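PDB 2D5F: glycinin A3B4 subunit from Glycine max, which serves as an 11S globulin seed storage protein, probably holding a reserve of amino acids for the germinating seedling. Local coordinates for residues B[48-53]-B[65-70]; B[144-149]-B[442-447]. All blocks are in the same frame, centred on the assembly; numbering follows the deposited sequence.

Contact 1 of 2, residues B[48-53]-B[65-70]; sequences SKRTLN and YPQMII. With CO3 (carbonate ion), chain E.
Arg50 reaches from strand 46-52 across to Gln67 of strand 67-73, two strands separated in their sheet by strand 141-147. With CG anti to the carbonyl carbon (chi1 -71°), the arginine chain then extends past a bound carbonate ion. Its CB lies 4.1 Å from carbonate O3, and CD comes much nearer the anion, 3.0 Å from O2. Beyond CD, NE makes a weak hydrogen bond, of 3.3 Å, back to Ser48 OG two residues earlier. The end of the guanidinium does the gripping: NH1 donates to Gln67 OE1 at 2.8 Å, and NH2 to the same oxygen at 3.1 Å by a more bent bond. OE1 lies in the guanidinium plane, yet the amide itself stands almost upright to that plane, at 88°. NH2 also gives a 2.6 Å hydrogen bond to carbonate O2, while Ile69 CD1 lies 3.9 Å from NH2, oblique to the guanidinium. Thr133, His58 and Tyr131 supply further hydrogen bonds to the ion, which probably came from the crystallisation liquor. Ser145 OG is hydrogen-bonded to Gln67 OE1 too. With the guanidinium and this hydroxyl gathered at one amide oxygen, the position of OE1 is probably well fixed, and with it which end of the amide faces the arginine; held by that oxygen, the buried arginine keeps NH2 turned to the anion, whose negative charge would probably balance its own.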
ATOM      1  N   SER B  48      12.767 -19.534  23.810  1.00 22.59           N
ATOM      2  CA  SER B  48      13.443 -20.821  23.763  1.00 26.48           C
ATOM      3  C   SER B  48      14.932 -20.622  23.481  1.00 27.37           C
ATOM      4  O   SER B  48      15.303 -19.927  22.538  1.00 33.67           O
ATOM      5  CB  SER B  48      12.811 -21.676  22.667  1.00 24.73           C
ATOM      6  OG  SER B  48      13.565 -22.845  22.423  1.00 46.94           O
ATOM      7  N   LYS B  49      15.779 -21.223  24.310  1.00 28.27           N
ATOM      8  CA  LYS B  49      17.229 -21.130  24.143  1.00 28.38           C
ATOM      9  C   LYS B  49      17.716 -22.448  23.553  1.00 22.93           C
ATOM     10  O   LYS B  49      17.504 -23.505  24.135  1.00 24.90           O
ATOM     11  CB  LYS B  49      17.897 -20.886  25.491  1.00 25.83           C
ATOM     12  CG  LYS B  49      19.402 -20.741  25.425  1.00 28.94           C
ATOM     13  CD  LYS B  49      19.959 -20.445  26.811  1.00 40.24           C
ATOM     14  CE  LYS B  49      21.474 -20.354  26.796  1.00 45.97           C
ATOM     15  NZ  LYS B  49      22.023 -20.186  28.175  1.00 57.03           N
ATOM     16  N   ARG B  50      18.363 -22.385  22.396  1.00 23.03           N
ATOM     17  CA  ARG B  50      18.837 -23.599  21.742  1.00 24.23           C
ATOM     18  C   ARG B  50      20.346 -23.677  21.653  1.00 28.89           C
ATOM     19  O   ARG B  50      21.020 -22.685  21.362  1.00 31.58           O
ATOM     20  CB  ARG B  50      18.233 -23.712  20.341  1.00 20.37           C
ATOM     21  CG  ARG B  50      16.746 -24.028  20.350  1.00 32.61           C
ATOM     22  CD  ARG B  50      16.061 -23.615  19.054  1.00 39.03           C
ATOM     23  NE  ARG B  50      14.658 -23.300  19.298  1.00 44.71           N
ATOM     24  CZ  ARG B  50      13.908 -22.534  18.515  1.00 33.53           C
ATOM     25  NH1 ARG B  50      12.641 -22.310  18.832  1.00 39.81           N
ATOM     26  NH2 ARG B  50      14.421 -21.993  17.420  1.00 36.23           N
ATOM     27  N   THR B  51      20.875 -24.864  21.916  1.00 27.38           N
ATOM     28  CA  THR B  51      22.309 -25.074  21.850  1.00 26.59           C
ATOM     29  C   THR B  51      22.620 -26.217  20.907  1.00 23.17           C
ATOM     30  O   THR B  51      22.107 -27.322  21.062  1.00 29.24           O
ATOM     31  CB  THR B  51      22.902 -25.397  23.235  1.00 27.26           C
ATOM     32  OG1 THR B  51      22.693 -24.284  24.112  1.00 28.68           O
ATOM     33  CG2 THR B  51      24.400 -25.662  23.122  1.00 29.87           C
ATOM     34  N   LEU B  52      23.438 -25.929  19.904  1.00 22.82           N
ATOM     35  CA  LEU B  52      23.846 -26.939  18.945  1.00 22.71           C
ATOM     36  C   LEU B  52      25.303 -27.218  19.251  1.00 22.38           C
ATOM     37  O   LEU B  52      26.148 -26.334  19.128  1.00 24.95           O
ATOM     38  CB  LEU B  52      23.726 -26.422  17.508  1.00 23.85           C
ATOM     39  CG  LEU B  52      22.349 -26.272  16.855  1.00 26.56           C
ATOM     40  CD1 LEU B  52      21.423 -25.452  17.736  1.00 32.22           C
ATOM     41  CD2 LEU B  52      22.524 -25.615  15.489  1.00 26.66           C
ATOM     42  N   ASN B  53      25.594 -28.437  19.674  1.00 27.77           N
ATOM     43  CA  ASN B  53      26.966 -28.804  19.968  1.00 33.30           C
ATOM     44  C   ASN B  53      27.709 -28.997  18.649  1.00 31.73           C
ATOM     45  O   ASN B  53      27.119 -28.873  17.573  1.00 28.26           O
ATOM     46  CB  ASN B  53      26.986 -30.082  20.806  1.00 30.78           C
ATOM     47  CG  ASN B  53      26.503 -29.847  22.228  1.00 30.45           C
ATOM     48  OD1 ASN B  53      25.973 -30.749  22.876  1.00 31.15           O
ATOM     49  ND2 ASN B  53      26.699 -28.632  22.723  1.00 31.02           N
ATOM     50  N   TYR B  65       3.765 -19.419  13.830  1.00 16.39           N
ATOM     51  CA  TYR B  65       3.969 -18.019  14.201  1.00 17.96           C
ATOM     52  C   TYR B  65       5.416 -17.691  13.888  1.00 13.11           C
ATOM     53  O   TYR B  65       6.233 -18.586  13.719  1.00 17.17           O
ATOM     54  CB  TYR B  65       3.684 -17.784  15.695  1.00 15.88           C
ATOM     55  CG  TYR B  65       4.193 -18.890  16.598  1.00 21.00           C
ATOM     56  CD1 TYR B  65       3.343 -19.913  17.028  1.00 17.15           C
ATOM     57  CD2 TYR B  65       5.534 -18.940  16.983  1.00 16.97           C
ATOM     58  CE1 TYR B  65       3.813 -20.962  17.819  1.00 16.40           C
ATOM     59  CE2 TYR B  65       6.016 -19.983  17.770  1.00 17.48           C
ATOM     60  CZ  TYR B  65       5.150 -20.993  18.183  1.00 15.63           C
ATOM     61  OH  TYR B  65       5.632 -22.039  18.944  1.00 22.97           O
ATOM     62  N   PRO B  66       5.749 -16.405  13.768  1.00 17.10           N
ATOM     63  CA  PRO B  66       7.156 -16.151  13.468  1.00 20.31           C
ATOM     64  C   PRO B  66       8.047 -16.257  14.697  1.00 20.46           C
ATOM     65  O   PRO B  66       7.571 -16.204  15.832  1.00 12.95           O
ATOM     66  CB  PRO B  66       7.138 -14.750  12.859  1.00 21.82           C
ATOM     67  CG  PRO B  66       5.964 -14.106  13.474  1.00 22.83           C
ATOM     68  CD  PRO B  66       4.926 -15.200  13.562  1.00 23.25           C
ATOM     69  N   GLN B  67       9.337 -16.464  14.452  1.00 22.69           N
ATOM     70  CA  GLN B  67      10.324 -16.539  15.520  1.00 21.62           C
ATOM     71  C   GLN B  67      11.422 -15.560  15.143  1.00 16.57           C
ATOM     72  O   GLN B  67      11.767 -15.427  13.966  1.00 18.82           O
ATOM     73  CB  GLN B  67      10.961 -17.931  15.618  1.00 18.72           C
ATOM     74  CG  GLN B  67      10.047 -19.063  16.035  1.00 26.82           C
ATOM     75  CD  GLN B  67      10.781 -20.397  16.084  1.00 23.76           C
ATOM     76  OE1 GLN B  67      11.754 -20.555  16.822  1.00 25.27           O
ATOM     77  NE2 GLN B  67      10.318 -21.358  15.292  1.00 24.61           N
ATOM     78  N   MET B  68      11.944 -14.854  16.134  1.00 19.13           N
ATOM     79  CA  MET B  68      13.057 -13.947  15.901  1.00 14.36           C
ATOM     80  C   MET B  68      14.147 -14.511  16.797  1.00 15.88           C
ATOM     81  O   MET B  68      13.981 -14.590  18.007  1.00 17.60           O
ATOM     82  CB  MET B  68      12.722 -12.522  16.306  1.00 17.79           C
ATOM     83  CG  MET B  68      13.906 -11.590  16.136  1.00 24.89           C
ATOM     84  SD  MET B  68      13.447  -9.875  16.303  1.00 23.43           S
ATOM     85  CE  MET B  68      13.233  -9.457  14.592  1.00 26.52           C
ATOM     86  N   ILE B  69      15.252 -14.922  16.189  1.00 18.66           N
ATOM     87  CA  ILE B  69      16.344 -15.535  16.926  1.00 22.60           C
ATOM     88  C   ILE B  69      17.629 -14.717  16.898  1.00 20.99           C
ATOM     89  O   ILE B  69      17.996 -14.149  15.869  1.00 23.76           O
ATOM     90  CB  ILE B  69      16.665 -16.915  16.334  1.00 15.51           C
ATOM     91  CG1 ILE B  69      15.373 -17.714  16.162  1.00 22.95           C
ATOM     92  CG2 ILE B  69      17.637 -17.668  17.234  1.00 22.31           C
ATOM     93  CD1 ILE B  69      15.539 -18.958  15.316  1.00 18.52           C
ATOM     94  N   ILE B  70      18.303 -14.642  18.038  1.00 19.36           N
ATOM     95  CA  ILE B  70      19.577 -13.950  18.090  1.00 19.95           C
ATOM     96  C   ILE B  70      20.613 -15.005  18.454  1.00 18.87           C
ATOM     97  O   ILE B  70      20.444 -15.750  19.418  1.00 20.67           O
ATOM     98  CB  ILE B  70      19.610 -12.798  19.129  1.00 21.44           C
ATOM     99  CG1 ILE B  70      20.976 -12.104  19.047  1.00 24.95           C
ATOM    100  CG2 ILE B  70      19.339 -13.319  20.532  1.00 25.46           C
ATOM    101  CD1 ILE B  70      21.087 -10.830  19.841  1.00 22.52           C
TER
HETATM  102  C   CO3 E 502      17.781 -23.118  16.062  1.00 28.82           C
HETATM  103  O1  CO3 E 502      18.148 -24.199  15.501  1.00 27.71           O
HETATM  104  O2  CO3 E 502      16.531 -22.872  16.186  1.00 45.26           O
HETATM  105  O3  CO3 E 502      18.669 -22.289  16.494  1.00 50.58           O

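Contact 2 of 2, residues B[144-149]-B[442-447]; sequences ISLLDT and VVFKTH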
ATOM      1  N   ILE B 144      18.977 -17.623  21.087  1.00 22.29           N
ATOM      2  CA  ILE B 144      17.794 -17.333  21.891  1.00 22.94           C
ATOM      3  C   ILE B 144      16.663 -16.931  20.955  1.00 20.50           C
ATOM      4  O   ILE B 144      16.754 -15.931  20.242  1.00 20.89           O
ATOM      5  CB  ILE B 144      18.051 -16.194  22.915  1.00 24.22           C
ATOM      6  CG1 ILE B 144      18.840 -16.729  24.120  1.00 37.86           C
ATOM      7  CG2 ILE B 144      16.728 -15.632  23.416  1.00 29.16           C
ATOM      8  CD1 ILE B 144      20.244 -17.171  23.800  1.00 34.58           C
ATOM      9  N   SER B 145      15.590 -17.711  20.977  1.00 20.02           N
ATOM     10  CA  SER B 145      14.464 -17.458  20.103  1.00 23.29           C
ATOM     11  C   SER B 145      13.225 -16.873  20.762  1.00 20.90           C
ATOM     12  O   SER B 145      12.736 -17.384  21.764  1.00 21.65           O
ATOM     13  CB  SER B 145      14.073 -18.749  19.380  1.00 22.28           C
ATOM     14  OG  SER B 145      12.928 -18.536  18.577  1.00 25.17           O
ATOM     15  N   LEU B 146      12.728 -15.784  20.184  1.00 19.66           N
ATOM     16  CA  LEU B 146      11.510 -15.158  20.662  1.00 17.59           C
ATOM     17  C   LEU B 146      10.403 -15.815  19.837  1.00 19.49           C
ATOM     18  O   LEU B 146      10.362 -15.658  18.611  1.00 17.53           O
ATOM     19  CB  LEU B 146      11.541 -13.644  20.396  1.00 19.49           C
ATOM     20  CG  LEU B 146      10.413 -12.770  20.977  1.00 23.91           C
ATOM     21  CD1 LEU B 146       9.066 -13.068  20.294  1.00 19.08           C
ATOM     22  CD2 LEU B 146      10.317 -13.008  22.479  1.00 19.89           C
ATOM     23  N   LEU B 147       9.545 -16.585  20.503  1.00 16.40           N
ATOM     24  CA  LEU B 147       8.429 -17.262  19.843  1.00 21.99           C
ATOM     25  C   LEU B 147       7.205 -16.347  19.948  1.00 19.42           C
ATOM     26  O   LEU B 147       6.550 -16.284  20.985  1.00 19.99           O
ATOM     27  CB  LEU B 147       8.136 -18.615  20.512  1.00 17.90           C
ATOM     28  CG  LEU B 147       9.043 -19.830  20.230  1.00 21.83           C
ATOM     29  CD1 LEU B 147      10.477 -19.524  20.572  1.00 25.27           C
ATOM     30  CD2 LEU B 147       8.562 -21.024  21.049  1.00 20.77           C
ATOM     31  N   ASP B 148       6.911 -15.633  18.869  1.00 18.30           N
ATOM     32  CA  ASP B 148       5.790 -14.702  18.844  1.00 13.83           C
ATOM     33  C   ASP B 148       4.442 -15.419  18.700  1.00 19.98           C
ATOM     34  O   ASP B 148       3.759 -15.278  17.687  1.00 18.70           O
ATOM     35  CB  ASP B 148       6.008 -13.701  17.702  1.00 13.53           C
ATOM     36  CG  ASP B 148       5.014 -12.550  17.720  1.00 24.65           C
ATOM     37  OD1 ASP B 148       4.476 -12.225  18.803  1.00 21.14           O
ATOM     38  OD2 ASP B 148       4.782 -11.959  16.646  1.00 24.98           O
ATOM     39  N   THR B 149       4.066 -16.172  19.733  1.00 21.53           N
ATOM     40  CA  THR B 149       2.818 -16.935  19.749  1.00 20.48           C
ATOM     41  C   THR B 149       1.543 -16.107  19.568  1.00 23.82           C
ATOM     42  O   THR B 149       0.569 -16.591  19.000  1.00 25.55           O
ATOM     43  CB  THR B 149       2.658 -17.730  21.067  1.00 22.50           C
ATOM     44  OG1 THR B 149       2.887 -16.855  22.179  1.00 20.22           O
ATOM     45  CG2 THR B 149       3.639 -18.894  21.128  1.00 19.95           C
ATOM     46  N   VAL B 442      19.615  -7.859  24.228  1.00 20.60           N
ATOM     47  CA  VAL B 442      18.809  -7.674  23.037  1.00 20.73           C
ATOM     48  C   VAL B 442      17.417  -7.436  23.597  1.00 22.41           C
ATOM     49  O   VAL B 442      17.101  -7.895  24.700  1.00 21.62           O
ATOM     50  CB  VAL B 442      18.783  -8.935  22.136  1.00 16.10           C
ATOM     51  CG1 VAL B 442      18.234 -10.133  22.910  1.00 18.86           C
ATOM     52  CG2 VAL B 442      17.916  -8.670  20.910  1.00 22.53           C
ATOM     53  N   VAL B 443      16.595  -6.700  22.863  1.00 24.51           N
ATOM     54  CA  VAL B 443      15.233  -6.445  23.302  1.00 26.59           C
ATOM     55  C   VAL B 443      14.330  -6.760  22.142  1.00 20.33           C
ATOM     56  O   VAL B 443      14.408  -6.105  21.108  1.00 25.12           O
ATOM     57  CB  VAL B 443      14.963  -4.976  23.648  1.00 27.68           C
ATOM     58  CG1 VAL B 443      13.612  -4.857  24.347  1.00 23.53           C
ATOM     59  CG2 VAL B 443      16.050  -4.432  24.497  1.00 38.34           C
ATOM     60  N   PHE B 444      13.481  -7.763  22.305  1.00 22.52           N
ATOM     61  CA  PHE B 444      12.549  -8.110  21.252  1.00 20.60           C
ATOM     62  C   PHE B 444      11.308  -7.241  21.465  1.00 17.75           C
ATOM     63  O   PHE B 444      10.868  -7.052  22.596  1.00 19.54           O
ATOM     64  CB  PHE B 444      12.175  -9.588  21.339  1.00 22.16           C
ATOM     65  CG  PHE B 444      13.352 -10.529  21.263  1.00 16.68           C
ATOM     66  CD1 PHE B 444      13.870 -11.112  22.418  1.00 14.69           C
ATOM     67  CD2 PHE B 444      13.917 -10.862  20.032  1.00 19.73           C
ATOM     68  CE1 PHE B 444      14.929 -12.019  22.352  1.00 21.80           C
ATOM     69  CE2 PHE B 444      14.982 -11.770  19.952  1.00 25.78           C
ATOM     70  CZ  PHE B 444      15.488 -12.350  21.112  1.00 19.73           C
ATOM     71  N   LYS B 445      10.756  -6.690  20.392  1.00 18.40           N
ATOM     72  CA  LYS B 445       9.559  -5.861  20.508  1.00 15.87           C
ATOM     73  C   LYS B 445       8.518  -6.388  19.526  1.00 14.96           C
ATOM     74  O   LYS B 445       8.834  -6.666  18.364  1.00 15.01           O
ATOM     75  CB  LYS B 445       9.895  -4.392  20.228  1.00 17.82           C
ATOM     76  CG  LYS B 445      10.973  -3.849  21.170  1.00 21.81           C
ATOM     77  CD  LYS B 445      11.199  -2.356  21.008  1.00 16.59           C
ATOM     78  CE  LYS B 445      12.327  -1.884  21.915  1.00 15.91           C
ATOM     79  NZ  LYS B 445      12.547  -0.422  21.779  1.00 17.94           N
ATOM     80  N   THR B 446       7.283  -6.530  20.003  1.00 13.85           N
ATOM     81  CA  THR B 446       6.196  -7.073  19.192  1.00 16.79           C
ATOM     82  C   THR B 446       5.499  -6.133  18.202  1.00 18.09           C
ATOM     83  O   THR B 446       4.269  -6.024  18.169  1.00 18.50           O
ATOM     84  CB  THR B 446       5.138  -7.760  20.091  1.00 16.03           C
ATOM     85  OG1 THR B 446       4.727  -6.864  21.128  1.00 15.63           O
ATOM     86  CG2 THR B 446       5.730  -9.014  20.726  1.00 19.97           C
ATOM     87  N   HIS B 447       6.310  -5.464  17.394  1.00 22.24           N
ATOM     88  CA  HIS B 447       5.829  -4.576  16.350  1.00 22.73           C
ATOM     89  C   HIS B 447       6.961  -4.508  15.330  1.00 17.23           C
ATOM     90  O   HIS B 447       8.134  -4.484  15.711  1.00 18.43           O
ATOM     91  CB  HIS B 447       5.498  -3.193  16.911  1.00 17.77           C
ATOM     92  CG  HIS B 447       4.757  -2.316  15.949  1.00 18.33           C
ATOM     93  ND1 HIS B 447       5.367  -1.701  14.876  1.00 21.42           N
ATOM     94  CD2 HIS B 447       3.447  -1.975  15.882  1.00 22.26           C
ATOM     95  CE1 HIS B 447       4.466  -1.019  14.190  1.00 25.45           C
ATOM     96  NE2 HIS B 447       3.293  -1.170  14.779  1.00 23.30           N
TER
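Leu146 and Phe444 mark the closest CA approach in the register, 7.1 Å between their CA atoms, of two strands that run in the same direction in facing sheets; the separation widens to 9.8 Å between the CA atoms of Ile144 and Val442. The gap is bridged mainly by the Phe444 ring. Leu146 CB sits over its centre, 3.7 Å from the centroid and 14° off the normal, a CH-pi contact made squarely on one face. Because CG of Leu146 is anti to its own backbone N (chi1 -173°), the branch leads back along the phenylalanine, and the two side chains lie alongside one another, pointing opposite ways: Leu146 CG meets Phe444 CB at 3.7 Å, with CD2 beside ring atom CD1. At the far end of the ring Ile144 lies roughly perpendicular to the phenylalanine side chain, its CG2 4.2 Å from Phe444 CE1. An alanine in place of Phe444 would probably leave Leu146 CB and Ile144 CG2 without their aromatic partner and open a gap between the sheets. Beyond the strand ends, Asp148 OD1 lies 3.9 Å from Thr446 CG2, a looser touch. The polar ends look elsewhere: Asp148 OD2 bonds to Asn151, and Thr446 OG1 to Gln155 of a third subunit. Asp148 and Thr446 are each the centre of an inverse gamma turn, so the two strands finish alike. They also hold matching places, 141-147 between 46-52 and 67-73, and 438-445 between 368-374 and 390-395. Such face-to-face packing of equivalent sheets, one from each cupin domain, is characteristic of the bicupin fold of 11S globulins.

Strand 141-147 joins the two contacts, whose centres are 10 Å apart. It lies between the strands of contact 1 and is probably hydrogen-bonded to both, through Ser48 O to Ser145 N at 2.7 Å and Met68 O to Leu146 N at 2.8 Å. Successive residues serve opposite faces: Ser145 turns into the N-terminal cupin barrel, toward the polar group beside the carbonate pocket, whereas Leu146 and the CG2 branch of Ile144 face the second cupin domain. Ala143, earlier on the same strand, belongs to that pocket. Thus one strand has the anion pocket of contact 1 on one side and the mainly apolar domain interface of contact 2 on the other.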